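Local atomic coordinates of nucleoporin NUP159 (Saccharomyces cerevisiae, PDB entry 1XIP), a protein that serves as a component of the nuclear pore complex and, through its N-terminal beta-propeller domain, tethers the helicase Dbp5 to the pore for mRNA export. Residues D169-Q174 / V219-P224; S39-D44 / Q131-N136; D240-D245 / Q272-P277. One frame throughout, in Å; residues are numbered along the deposited sequence.

Interaction 1 of 3, residues D169-Q174 / V219-P224; sequences DVTNSQ and VTILSP
D169 and I221 join two neighbouring sheets of the beta-propeller, where strand 167-170 of one blade meets the end of strand 215-221 of the next. In D169, CG is anti to the backbone N (chi1 -164°), on the side facing 219-224. From there OD2 of D169 takes the I221 N-H on its anti lone pair, with OD2 to I221 N at 2.7 Å and an N-H...O angle of 157°. D169 OD2 also lies 3.3 Å from T220 CA, and K281 forms a long, weak ion pair with the same oxygen.

I221 packs against the carbonyl of D169 and the side chains of T171 and Q174. I221 CD1 comes to 3.6 Å from D169 O, while I221 CG2 meets T171 CG2 at 3.9 Å. The turn is closed by the backbone bond from T171 N to Q174 O; T171 OG1 adds weak bonds from the N-H groups of S173 and Q174. Q174 runs out extended, its aliphatic part passing I221 CD1 at 4.1 Å from both CB and CG. At its amide, Q174 NE2 bonds S186 OG and makes a weak bond to P224 O, and Q174 OE1 lies 3.4 Å from I221 CG2 and 3.2 Å from P224 CA.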
ATOM      1  N   ASP A 169       4.777   9.293  -0.121  1.00 23.08           N
ATOM      2  CA  ASP A 169       3.636   8.934   0.716  1.00 23.92           C
ATOM      3  C   ASP A 169       2.945  10.220   1.165  1.00 23.77           C
ATOM      4  O   ASP A 169       3.602  11.234   1.321  1.00 24.09           O
ATOM      5  CB  ASP A 169       4.103   8.105   1.923  1.00 23.73           C
ATOM      6  CG  ASP A 169       2.963   7.377   2.618  1.00 25.80           C
ATOM      7  OD1 ASP A 169       1.822   7.331   2.065  1.00 28.75           O
ATOM      8  OD2 ASP A 169       3.115   6.813   3.730  1.00 26.37           O
ATOM      9  N   VAL A 170       1.623  10.182   1.337  1.00 24.16           N
ATOM     10  CA  VAL A 170       0.883  11.309   1.910  1.00 24.09           C
ATOM     11  C   VAL A 170      -0.047  10.891   3.008  1.00 24.72           C
ATOM     12  O   VAL A 170      -0.579   9.762   3.007  1.00 24.59           O
ATOM     13  CB  VAL A 170      -0.030  12.036   0.902  1.00 24.08           C
ATOM     14  CG1 VAL A 170       0.561  13.369   0.502  1.00 24.85           C
ATOM     15  CG2 VAL A 170      -0.378  11.178  -0.278  1.00 22.66           C
ATOM     16  N   THR A 171      -0.254  11.819   3.940  1.00 25.06           N
ATOM     17  CA  THR A 171      -1.376  11.770   4.858  1.00 25.81           C
ATOM     18  C   THR A 171      -2.198  13.032   4.637  1.00 26.66           C
ATOM     19  O   THR A 171      -1.917  13.813   3.733  1.00 27.29           O
ATOM     20  CB  THR A 171      -0.893  11.720   6.314  1.00 25.92           C
ATOM     21  OG1 THR A 171      -0.112  12.899   6.605  1.00 26.27           O
ATOM     22  CG2 THR A 171       0.065  10.548   6.536  1.00 24.85           C
ATOM     23  N   ASN A 172      -3.195  13.245   5.479  1.00 27.38           N
ATOM     24  CA  ASN A 172      -3.962  14.466   5.431  1.00 28.23           C
ATOM     25  C   ASN A 172      -3.140  15.748   5.596  1.00 28.52           C
ATOM     26  O   ASN A 172      -3.568  16.809   5.161  1.00 28.54           O
ATOM     27  CB  ASN A 172      -5.058  14.429   6.477  1.00 28.32           C
ATOM     28  CG  ASN A 172      -6.201  15.316   6.115  1.00 29.68           C
ATOM     29  OD1 ASN A 172      -6.242  16.487   6.506  1.00 30.94           O
ATOM     30  ND2 ASN A 172      -7.133  14.786   5.326  1.00 30.68           N
ATOM     31  N   SER A 173      -1.963  15.645   6.217  1.00 29.16           N
ATOM     32  CA  SER A 173      -1.194  16.835   6.598  1.00 29.31           C
ATOM     33  C   SER A 173       0.293  16.805   6.252  1.00 29.42           C
ATOM     34  O   SER A 173       0.980  17.808   6.411  1.00 29.10           O
ATOM     35  CB  SER A 173      -1.381  17.126   8.084  1.00 29.41           C
ATOM     36  OG  SER A 173      -1.021  16.002   8.857  1.00 30.42           O
ATOM     37  N   GLN A 174       0.779  15.665   5.759  1.00 30.01           N
ATOM     38  CA  GLN A 174       2.197  15.511   5.420  1.00 30.41           C
ATOM     39  C   GLN A 174       2.408  14.872   4.045  1.00 30.25           C
ATOM     40  O   GLN A 174       1.578  14.092   3.590  1.00 30.48           O
ATOM     41  CB  GLN A 174       2.872  14.670   6.488  1.00 30.74           C
ATOM     42  CG  GLN A 174       4.369  14.811   6.576  1.00 32.49           C
ATOM     43  CD  GLN A 174       4.948  13.888   7.638  1.00 36.19           C
ATOM     44  OE1 GLN A 174       4.194  13.198   8.348  1.00 37.03           O
ATOM     45  NE2 GLN A 174       6.282  13.873   7.764  1.00 35.77           N
ATOM     46  N   VAL A 219       9.045   4.810   0.503  1.00 22.41           N
ATOM     47  CA  VAL A 219       8.797   5.497   1.781  1.00 22.29           C
ATOM     48  C   VAL A 219       7.397   5.255   2.286  1.00 22.43           C
ATOM     49  O   VAL A 219       6.464   5.076   1.497  1.00 22.52           O
ATOM     50  CB  VAL A 219       8.876   7.045   1.748  1.00 22.26           C
ATOM     51  CG1 VAL A 219       9.854   7.533   2.800  1.00 22.43           C
ATOM     52  CG2 VAL A 219       9.118   7.613   0.357  1.00 21.06           C
ATOM     53  N   THR A 220       7.260   5.309   3.609  1.00 22.12           N
ATOM     54  CA  THR A 220       5.976   5.259   4.267  1.00 22.16           C
ATOM     55  C   THR A 220       6.050   6.150   5.476  1.00 21.91           C
ATOM     56  O   THR A 220       6.973   6.031   6.269  1.00 22.18           O
ATOM     57  CB  THR A 220       5.673   3.825   4.695  1.00 22.35           C
ATOM     58  OG1 THR A 220       5.653   2.992   3.537  1.00 23.84           O
ATOM     59  CG2 THR A 220       4.254   3.700   5.227  1.00 22.06           C
ATOM     60  N   ILE A 221       5.089   7.059   5.596  1.00 21.70           N
ATOM     61  CA  ILE A 221       4.915   7.870   6.786  1.00 21.49           C
ATOM     62  C   ILE A 221       4.223   7.025   7.841  1.00 22.34           C
ATOM     63  O   ILE A 221       3.093   6.560   7.625  1.00 22.36           O
ATOM     64  CB  ILE A 221       4.046   9.082   6.466  1.00 20.97           C
ATOM     65  CG1 ILE A 221       4.703   9.943   5.388  1.00 20.98           C
ATOM     66  CG2 ILE A 221       3.768   9.864   7.717  1.00 20.70           C
ATOM     67  CD1 ILE A 221       3.839  11.078   4.868  1.00 20.04           C
ATOM     68  N   LEU A 222       4.890   6.808   8.971  1.00 23.04           N
ATOM     69  CA  LEU A 222       4.277   6.050  10.065  1.00 23.80           C
ATOM     70  C   LEU A 222       3.699   7.006  11.097  1.00 24.80           C
ATOM     71  O   LEU A 222       2.733   6.685  11.785  1.00 25.34           O
ATOM     72  CB  LEU A 222       5.279   5.096  10.723  1.00 23.00           C
ATOM     73  CG  LEU A 222       5.958   4.029   9.862  1.00 22.17           C
ATOM     74  CD1 LEU A 222       7.108   3.403  10.622  1.00 21.12           C
ATOM     75  CD2 LEU A 222       4.987   2.960   9.399  1.00 21.32           C
ATOM     76  N   SER A 223       4.319   8.176  11.196  1.00 26.01           N
ATOM     77  CA  SER A 223       3.884   9.269  12.068  1.00 27.24           C
ATOM     78  C   SER A 223       4.528  10.520  11.493  1.00 27.61           C
ATOM     79  O   SER A 223       5.398  10.410  10.632  1.00 27.44           O
ATOM     80  CB  SER A 223       4.344   9.035  13.513  1.00 27.33           C
ATOM     81  OG  SER A 223       5.646   9.566  13.736  1.00 29.35           O
ATOM     82  N   PRO A 224       4.126  11.706  11.940  1.00 28.52           N
ATOM     83  CA  PRO A 224       4.755  12.941  11.439  1.00 29.44           C
ATOM     84  C   PRO A 224       6.287  12.938  11.630  1.00 30.38           C
ATOM     85  O   PRO A 224       6.973  13.693  10.940  1.00 30.53           O
ATOM     86  CB  PRO A 224       4.100  14.029  12.280  1.00 29.09           C
ATOM     87  CG  PRO A 224       2.798  13.429  12.714  1.00 28.50           C
ATOM     88  CD  PRO A 224       3.070  11.986  12.931  1.00 28.45           C
TER

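Interaction 2 of 3, residues S39-D44 / Q131-N136; sequences SLQNLD and QLKNVN
Q41 reaches across to L132 and K133 inside the beta-propeller, linking the segment that leads into strand 43-46, the first strand of one blade, with strand 129-134, the first of another. The contact is small, and polar groups carry most of it.

Its direct hydrogen bond runs from the Q41 amide to the backbone. CG of Q41 stands anti to the carbonyl carbon (chi1 -75°) and the chain runs extended to CD; from the amide there, Q41 NE2 donates to L132 O at 2.8 Å. The donor sits nearly along the C=O axis (C=O...N angle 163°), with the oxygen tilted slightly from the amide plane. This bond gives the carbonyl of this first, edge strand of the blade a side-chain partner.

The other half of the amide works through water. Q41 OE1 receives a bond from a water at 2.6 Å, and that water in turn accepts from K133 NZ at 3.1 Å. The two side chains cross at about a right angle, K133 being bent at chi2, and Q41 OE1 and K133 NZ are 3.6 Å apart. An alanine at Q41 would probably leave L132 O without this donor and the bridging water without its acceptor, so that the lysine end could turn more freely.

Van der Waals contact is concentrated at S39. Its OG, bonded to F130 O in the same strand just before Q131, also lies against the aliphatic part of Q131, 3.5 Å from Q131 CB. Q131 holds CG anti to its backbone N (chi1 -157°) and extends past the serine toward strand 167-170, where NE2 bonds F168 O. The tightest approach beside the serine is from S39 OG to Q131 CG, 3.2 Å.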
ATOM      1  N   SER A  39       2.952   0.110  -8.706  1.00 19.49           N
ATOM      2  CA  SER A  39       2.489  -0.244  -7.395  1.00 19.38           C
ATOM      3  C   SER A  39       0.978  -0.359  -7.517  1.00 19.07           C
ATOM      4  O   SER A  39       0.341   0.442  -8.196  1.00 19.24           O
ATOM      5  CB  SER A  39       2.907   0.792  -6.393  1.00 19.08           C
ATOM      6  OG  SER A  39       2.336   2.024  -6.713  1.00 23.14           O
ATOM      7  N   LEU A  40       0.406  -1.403  -6.937  1.00 18.75           N
ATOM      8  CA  LEU A  40      -0.996  -1.688  -7.180  1.00 18.00           C
ATOM      9  C   LEU A  40      -1.774  -1.465  -5.917  1.00 17.69           C
ATOM     10  O   LEU A  40      -1.324  -1.857  -4.845  1.00 17.60           O
ATOM     11  CB  LEU A  40      -1.193  -3.120  -7.663  1.00 17.87           C
ATOM     12  CG  LEU A  40      -0.339  -3.739  -8.765  1.00 17.40           C
ATOM     13  CD1 LEU A  40      -0.663  -5.238  -8.844  1.00 17.87           C
ATOM     14  CD2 LEU A  40      -0.654  -3.106 -10.054  1.00 17.17           C
ATOM     15  N   GLN A  41      -2.940  -0.838  -6.047  1.00 16.91           N
ATOM     16  CA  GLN A  41      -3.813  -0.584  -4.918  1.00 16.69           C
ATOM     17  C   GLN A  41      -5.211  -0.927  -5.328  1.00 16.89           C
ATOM     18  O   GLN A  41      -6.065  -0.040  -5.519  1.00 17.07           O
ATOM     19  CB  GLN A  41      -3.716   0.858  -4.505  1.00 16.99           C
ATOM     20  CG  GLN A  41      -2.423   1.132  -3.777  1.00 18.95           C
ATOM     21  CD  GLN A  41      -2.228   2.582  -3.483  1.00 19.28           C
ATOM     22  OE1 GLN A  41      -2.530   3.039  -2.376  1.00 17.68           O
ATOM     23  NE2 GLN A  41      -1.708   3.328  -4.468  1.00 21.53           N
ATOM     24  N   ASN A  42      -5.443  -2.229  -5.477  1.00 16.23           N
ATOM     25  CA  ASN A  42      -6.574  -2.714  -6.224  1.00 15.65           C
ATOM     26  C   ASN A  42      -7.745  -3.186  -5.348  1.00 15.68           C
ATOM     27  O   ASN A  42      -8.560  -4.034  -5.773  1.00 15.50           O
ATOM     28  CB  ASN A  42      -6.104  -3.812  -7.162  1.00 15.77           C
ATOM     29  CG  ASN A  42      -5.373  -3.267  -8.369  1.00 16.09           C
ATOM     30  OD1 ASN A  42      -4.885  -2.142  -8.369  1.00 17.14           O
ATOM     31  ND2 ASN A  42      -5.289  -4.068  -9.402  1.00 17.73           N
ATOM     32  N   LEU A  43      -7.832  -2.630  -4.136  1.00 14.88           N
ATOM     33  CA  LEU A  43      -8.953  -2.902  -3.248  1.00 14.37           C
ATOM     34  C   LEU A  43      -9.180  -1.723  -2.337  1.00 14.83           C
ATOM     35  O   LEU A  43      -8.240  -1.221  -1.713  1.00 15.07           O
ATOM     36  CB  LEU A  43      -8.687  -4.154  -2.406  1.00 13.64           C
ATOM     37  CG  LEU A  43      -9.669  -4.380  -1.265  1.00 12.43           C
ATOM     38  CD1 LEU A  43     -10.901  -5.122  -1.790  1.00 14.15           C
ATOM     39  CD2 LEU A  43      -9.041  -5.141  -0.146  1.00 10.00           C
ATOM     40  N   ASP A  44     -10.431  -1.299  -2.237  1.00 15.33           N
ATOM     41  CA  ASP A  44     -10.817  -0.243  -1.308  1.00 16.13           C
ATOM     42  C   ASP A  44     -12.158  -0.580  -0.678  1.00 16.37           C
ATOM     43  O   ASP A  44     -12.935  -1.340  -1.234  1.00 16.48           O
ATOM     44  CB  ASP A  44     -10.899   1.110  -2.004  1.00 16.31           C
ATOM     45  CG  ASP A  44     -10.890   2.288  -1.018  1.00 17.85           C
ATOM     46  OD1 ASP A  44     -10.514   2.085   0.162  1.00 18.94           O
ATOM     47  OD2 ASP A  44     -11.218   3.460  -1.347  1.00 19.54           O
ATOM     48  N   GLN A 131       2.436   5.279  -9.287  1.00 28.32           N
ATOM     49  CA  GLN A 131       1.767   5.375  -7.997  1.00 28.07           C
ATOM     50  C   GLN A 131       0.797   6.528  -7.917  1.00 27.81           C
ATOM     51  O   GLN A 131       1.083   7.618  -8.408  1.00 28.14           O
ATOM     52  CB  GLN A 131       2.782   5.497  -6.859  1.00 28.05           C
ATOM     53  CG  GLN A 131       2.209   5.036  -5.502  1.00 27.27           C
ATOM     54  CD  GLN A 131       3.133   5.312  -4.355  1.00 26.31           C
ATOM     55  OE1 GLN A 131       4.228   4.776  -4.311  1.00 29.50           O
ATOM     56  NE2 GLN A 131       2.707   6.158  -3.429  1.00 24.03           N
ATOM     57  N   LEU A 132      -0.342   6.273  -7.283  1.00 27.41           N
ATOM     58  CA  LEU A 132      -1.358   7.280  -7.052  1.00 27.43           C
ATOM     59  C   LEU A 132      -1.772   7.201  -5.618  1.00 28.08           C
ATOM     60  O   LEU A 132      -1.885   6.099  -5.060  1.00 28.58           O
ATOM     61  CB  LEU A 132      -2.587   6.996  -7.898  1.00 27.28           C
ATOM     62  CG  LEU A 132      -2.533   7.291  -9.381  1.00 26.57           C
ATOM     63  CD1 LEU A 132      -2.663   6.012 -10.159  1.00 25.90           C
ATOM     64  CD2 LEU A 132      -3.660   8.219  -9.714  1.00 27.98           C
ATOM     65  N   LYS A 133      -2.000   8.360  -5.013  1.00 28.43           N
ATOM     66  CA  LYS A 133      -2.614   8.441  -3.704  1.00 29.08           C
ATOM     67  C   LYS A 133      -3.667   9.523  -3.715  1.00 29.23           C
ATOM     68  O   LYS A 133      -3.449  10.640  -4.224  1.00 28.11           O
ATOM     69  CB  LYS A 133      -1.584   8.764  -2.633  1.00 29.66           C
ATOM     70  CG  LYS A 133      -1.277   7.635  -1.651  1.00 33.38           C
ATOM     71  CD  LYS A 133      -2.429   7.334  -0.659  1.00 38.89           C
ATOM     72  CE  LYS A 133      -2.375   5.849  -0.155  1.00 41.49           C
ATOM     73  NZ  LYS A 133      -3.722   5.223   0.204  1.00 41.73           N
ATOM     74  N   ASN A 134      -4.818   9.192  -3.150  1.00 29.72           N
ATOM     75  CA  ASN A 134      -5.856  10.172  -2.956  1.00 30.70           C
ATOM     76  C   ASN A 134      -5.805  10.731  -1.543  1.00 30.64           C
ATOM     77  O   ASN A 134      -5.701   9.969  -0.582  1.00 30.57           O
ATOM     78  CB  ASN A 134      -7.211   9.556  -3.235  1.00 30.91           C
ATOM     79  CG  ASN A 134      -8.341  10.457  -2.822  1.00 33.10           C
ATOM     80  OD1 ASN A 134      -9.249  10.032  -2.117  1.00 36.30           O
ATOM     81  ND2 ASN A 134      -8.285  11.723  -3.247  1.00 33.50           N
ATOM     82  N   VAL A 135      -5.851  12.052  -1.400  1.00 30.81           N
ATOM     83  CA  VAL A 135      -5.839  12.603  -0.038  1.00 31.33           C
ATOM     84  C   VAL A 135      -7.156  13.265   0.365  1.00 31.79           C
ATOM     85  O   VAL A 135      -7.878  12.738   1.238  1.00 32.65           O
ATOM     86  CB  VAL A 135      -4.544  13.397   0.332  1.00 31.05           C
ATOM     87  CG1 VAL A 135      -4.085  14.294  -0.795  1.00 30.71           C
ATOM     88  CG2 VAL A 135      -4.740  14.155   1.626  1.00 31.36           C
ATOM     89  N   ASN A 136      -7.523  14.370  -0.267  1.00 31.27           N
ATOM     90  CA  ASN A 136      -8.891  14.839  -0.063  1.00 30.89           C
ATOM     91  C   ASN A 136      -9.620  14.890  -1.380  1.00 30.76           C
ATOM     92  O   ASN A 136     -10.223  13.910  -1.804  1.00 30.66           O
ATOM     93  CB  ASN A 136      -8.916  16.194   0.646  1.00 30.95           C
ATOM     94  CG  ASN A 136      -8.501  16.093   2.094  1.00 31.33           C
ATOM     95  OD1 ASN A 136      -9.142  15.403   2.894  1.00 32.09           O
ATOM     96  ND2 ASN A 136      -7.409  16.763   2.442  1.00 31.66           N
TER
HETATM   97  O   HOH W   1      -4.774   4.326  -2.581  1.00 41.97           O

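Interaction 3 of 3, residues D240-D245 / Q272-P277; sequences DEVSYD and QIVRFP
V242 and Q272 make the nearest backbone approach, 5.7 Å between their CA atoms, where two irregular segments pass each other with neither helix nor strand in either.

Y244 carries the polar contact. CG is anti to the carbonyl carbon (chi1 -60°), and the ring extends toward 272-277 with its hydroxyl between two backbone groups. Y244 OH donates to I273 O at 2.7 Å, the carbonyl oxygen lying at the ring edge and in its plane; the C=O...O angle is 136°, with the hydroxyl tilted 16° from the carbonyl plane. The same phenol oxygen accepts the R275 N-H, Y244 OH to R275 N being 2.8 Å. Donating to the I273 carbonyl and accepting from the R275 N-H, it joins the peptide groups that flank V274 and is likely to be fixed in its rotation about the C-O bond.

V242 supplies the apolar part. Its CG1 lies between the backbone N and the carbonyl carbon and presses on the Q272 backbone, 3.4 Å from Q272 C. Alongside, V242 CB meets V274 CG2 at 4.3 Å. R275 takes part through its CB, 3.8 Å from Y244 OH, before its bent chain leads off to L40.

The contact ties together two connections of the propeller. Segment 240-245 leads into strand 246-254. Segment 272-277 joins strands 257-263 and 279-284, and its F276 stacks on F130 of strand 129-134.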
ATOM      1  N   ASP A 240      11.834 -13.506 -16.313  1.00 66.30           N
ATOM      2  CA  ASP A 240      11.156 -14.734 -15.890  1.00 65.11           C
ATOM      3  C   ASP A 240      11.448 -15.083 -14.423  1.00 63.64           C
ATOM      4  O   ASP A 240      10.517 -15.301 -13.638  1.00 63.67           O
ATOM      5  CB  ASP A 240      11.518 -15.910 -16.816  1.00 65.62           C
ATOM      6  CG  ASP A 240      10.348 -16.890 -17.028  1.00 66.83           C
ATOM      7  OD1 ASP A 240      10.468 -17.764 -17.922  1.00 68.16           O
ATOM      8  OD2 ASP A 240       9.282 -16.869 -16.360  1.00 67.18           O
ATOM      9  N   GLU A 241      12.738 -15.100 -14.067  1.00 61.40           N
ATOM     10  CA  GLU A 241      13.212 -15.514 -12.738  1.00 59.22           C
ATOM     11  C   GLU A 241      13.427 -14.295 -11.827  1.00 56.86           C
ATOM     12  O   GLU A 241      13.844 -13.236 -12.300  1.00 56.93           O
ATOM     13  CB  GLU A 241      14.514 -16.316 -12.871  1.00 59.81           C
ATOM     14  CG  GLU A 241      14.526 -17.351 -14.014  1.00 62.11           C
ATOM     15  CD  GLU A 241      15.243 -16.869 -15.290  1.00 64.60           C
ATOM     16  OE1 GLU A 241      15.780 -15.725 -15.302  1.00 65.65           O
ATOM     17  OE2 GLU A 241      15.269 -17.638 -16.289  1.00 64.38           O
ATOM     18  N   VAL A 242      13.145 -14.440 -10.528  1.00 53.64           N
ATOM     19  CA  VAL A 242      13.225 -13.298  -9.604  1.00 50.27           C
ATOM     20  C   VAL A 242      13.543 -13.618  -8.133  1.00 47.71           C
ATOM     21  O   VAL A 242      12.982 -14.530  -7.525  1.00 46.91           O
ATOM     22  CB  VAL A 242      11.968 -12.377  -9.705  1.00 50.52           C
ATOM     23  CG1 VAL A 242      10.853 -12.827  -8.750  1.00 50.51           C
ATOM     24  CG2 VAL A 242      12.342 -10.924  -9.462  1.00 50.34           C
ATOM     25  N   SER A 243      14.464 -12.832  -7.593  1.00 44.88           N
ATOM     26  CA  SER A 243      14.879 -12.893  -6.200  1.00 42.35           C
ATOM     27  C   SER A 243      14.931 -11.440  -5.719  1.00 40.55           C
ATOM     28  O   SER A 243      15.412 -10.581  -6.457  1.00 40.50           O
ATOM     29  CB  SER A 243      16.271 -13.533  -6.113  1.00 42.26           C
ATOM     30  OG  SER A 243      16.696 -13.706  -4.776  1.00 41.39           O
ATOM     31  N   TYR A 244      14.417 -11.151  -4.520  1.00 37.91           N
ATOM     32  CA  TYR A 244      14.544  -9.790  -3.951  1.00 35.38           C
ATOM     33  C   TYR A 244      15.560  -9.714  -2.818  1.00 34.26           C
ATOM     34  O   TYR A 244      15.589 -10.577  -1.930  1.00 33.99           O
ATOM     35  CB  TYR A 244      13.192  -9.224  -3.482  1.00 34.74           C
ATOM     36  CG  TYR A 244      12.160  -9.122  -4.576  1.00 32.90           C
ATOM     37  CD1 TYR A 244      12.185  -8.066  -5.498  1.00 31.65           C
ATOM     38  CD2 TYR A 244      11.166 -10.080  -4.702  1.00 31.23           C
ATOM     39  CE1 TYR A 244      11.247  -7.979  -6.513  1.00 30.12           C
ATOM     40  CE2 TYR A 244      10.231 -10.009  -5.718  1.00 31.49           C
ATOM     41  CZ  TYR A 244      10.273  -8.957  -6.616  1.00 31.01           C
ATOM     42  OH  TYR A 244       9.332  -8.896  -7.607  1.00 31.39           O
ATOM     43  N   ASP A 245      16.396  -8.685  -2.860  1.00 32.61           N
ATOM     44  CA  ASP A 245      17.286  -8.386  -1.762  1.00 32.05           C
ATOM     45  C   ASP A 245      17.037  -6.956  -1.268  1.00 31.35           C
ATOM     46  O   ASP A 245      17.297  -5.985  -1.979  1.00 31.07           O
ATOM     47  CB  ASP A 245      18.746  -8.595  -2.176  1.00 32.33           C
ATOM     48  CG  ASP A 245      19.734  -8.203  -1.078  1.00 34.07           C
ATOM     49  OD1 ASP A 245      19.477  -8.548   0.119  1.00 36.44           O
ATOM     50  OD2 ASP A 245      20.779  -7.537  -1.315  1.00 33.57           O
ATOM     51  N   GLN A 272       8.367 -14.377  -5.157  1.00 29.25           N
ATOM     52  CA  GLN A 272       8.833 -14.957  -6.437  1.00 29.34           C
ATOM     53  C   GLN A 272       8.054 -14.529  -7.692  1.00 28.58           C
ATOM     54  O   GLN A 272       8.238 -15.108  -8.751  1.00 28.81           O
ATOM     55  CB  GLN A 272       8.872 -16.479  -6.378  1.00 29.76           C
ATOM     56  CG  GLN A 272       9.566 -17.063  -5.153  1.00 32.25           C
ATOM     57  CD  GLN A 272       9.090 -18.478  -4.872  1.00 34.46           C
ATOM     58  OE1 GLN A 272       8.014 -18.681  -4.275  1.00 34.45           O
ATOM     59  NE2 GLN A 272       9.866 -19.462  -5.327  1.00 34.09           N
ATOM     60  N   ILE A 273       7.179 -13.536  -7.570  1.00 27.77           N
ATOM     61  CA  ILE A 273       6.545 -12.930  -8.737  1.00 26.90           C
ATOM     62  C   ILE A 273       7.190 -11.570  -8.969  1.00 26.12           C
ATOM     63  O   ILE A 273       7.536 -10.874  -8.015  1.00 26.22           O
ATOM     64  CB  ILE A 273       4.993 -12.763  -8.531  1.00 27.00           C
ATOM     65  CG1 ILE A 273       4.313 -14.041  -7.981  1.00 26.75           C
ATOM     66  CG2 ILE A 273       4.305 -12.277  -9.820  1.00 27.58           C
ATOM     67  CD1 ILE A 273       4.757 -15.371  -8.584  1.00 24.94           C
ATOM     68  N   VAL A 274       7.363 -11.201 -10.234  1.00 25.32           N
ATOM     69  CA  VAL A 274       7.849  -9.869 -10.597  1.00 24.33           C
ATOM     70  C   VAL A 274       6.840  -8.831 -10.189  1.00 23.72           C
ATOM     71  O   VAL A 274       5.716  -8.808 -10.672  1.00 23.72           O
ATOM     72  CB  VAL A 274       8.110  -9.717 -12.111  1.00 24.47           C
ATOM     73  CG1 VAL A 274       8.534  -8.272 -12.441  1.00 24.02           C
ATOM     74  CG2 VAL A 274       9.158 -10.706 -12.570  1.00 23.84           C
ATOM     75  N   ARG A 275       7.266  -7.964  -9.290  1.00 23.62           N
ATOM     76  CA  ARG A 275       6.429  -6.915  -8.750  1.00 22.95           C
ATOM     77  C   ARG A 275       7.207  -5.647  -8.647  1.00 22.62           C
ATOM     78  O   ARG A 275       8.403  -5.668  -8.359  1.00 22.78           O
ATOM     79  CB  ARG A 275       5.907  -7.311  -7.376  1.00 22.39           C
ATOM     80  CG  ARG A 275       4.897  -8.407  -7.451  1.00 22.05           C
ATOM     81  CD  ARG A 275       3.615  -7.971  -8.097  1.00 21.39           C
ATOM     82  NE  ARG A 275       2.578  -7.921  -7.085  1.00 22.36           N
ATOM     83  CZ  ARG A 275       2.056  -6.824  -6.584  1.00 21.01           C
ATOM     84  NH1 ARG A 275       2.431  -5.626  -7.011  1.00 24.30           N
ATOM     85  NH2 ARG A 275       1.133  -6.923  -5.673  1.00 20.38           N
ATOM     86  N   PHE A 276       6.525  -4.545  -8.915  1.00 22.59           N
ATOM     87  CA  PHE A 276       7.024  -3.232  -8.591  1.00 23.00           C
ATOM     88  C   PHE A 276       6.961  -3.065  -7.073  1.00 23.78           C
ATOM     89  O   PHE A 276       5.944  -3.375  -6.462  1.00 24.23           O
ATOM     90  CB  PHE A 276       6.172  -2.174  -9.283  1.00 22.75           C
ATOM     91  CG  PHE A 276       6.701  -0.783  -9.148  1.00 22.25           C
ATOM     92  CD1 PHE A 276       7.658  -0.303 -10.033  1.00 23.30           C
ATOM     93  CD2 PHE A 276       6.252   0.048  -8.131  1.00 21.41           C
ATOM     94  CE1 PHE A 276       8.160   1.002  -9.905  1.00 24.28           C
ATOM     95  CE2 PHE A 276       6.743   1.341  -7.986  1.00 23.27           C
ATOM     96  CZ  PHE A 276       7.696   1.829  -8.877  1.00 23.30           C
ATOM     97  N   PRO A 277       8.060  -2.618  -6.469  1.00 24.37           N
ATOM     98  CA  PRO A 277       8.143  -2.365  -5.018  1.00 24.44           C
ATOM     99  C   PRO A 277       7.137  -1.382  -4.475  1.00 24.15           C
ATOM    100  O   PRO A 277       7.115  -0.235  -4.906  1.00 25.40           O
ATOM    101  CB  PRO A 277       9.536  -1.782  -4.861  1.00 24.24           C
ATOM    102  CG  PRO A 277      10.297  -2.490  -5.914  1.00 25.91           C
ATOM    103  CD  PRO A 277       9.359  -2.410  -7.128  1.00 24.90           C
TER

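In the fold
Following the chain from the N terminus, interaction 2 comes first, closing a loop of 86 residues that takes in most of the sheet 43-86 and the whole of sheet 90-124 before 131-136 returns to 39-44. Interaction 1 then closes 44 residues, from strand 167-170 to strand 215-221, and interaction 3 the 26 residues between 240-245 and 272-277, which hold strands 246-254 and 257-263. The three loops follow in series, and none nests in or crosses another. Interactions 1 and 2 touch where V170 CG2 packs on K133 CB; interactions 2 and 3 touch where S39 N meets F276 CD2. Interactions 1 and 3 stay about 8 Å apart at their nearest atoms; interaction 2 touches both.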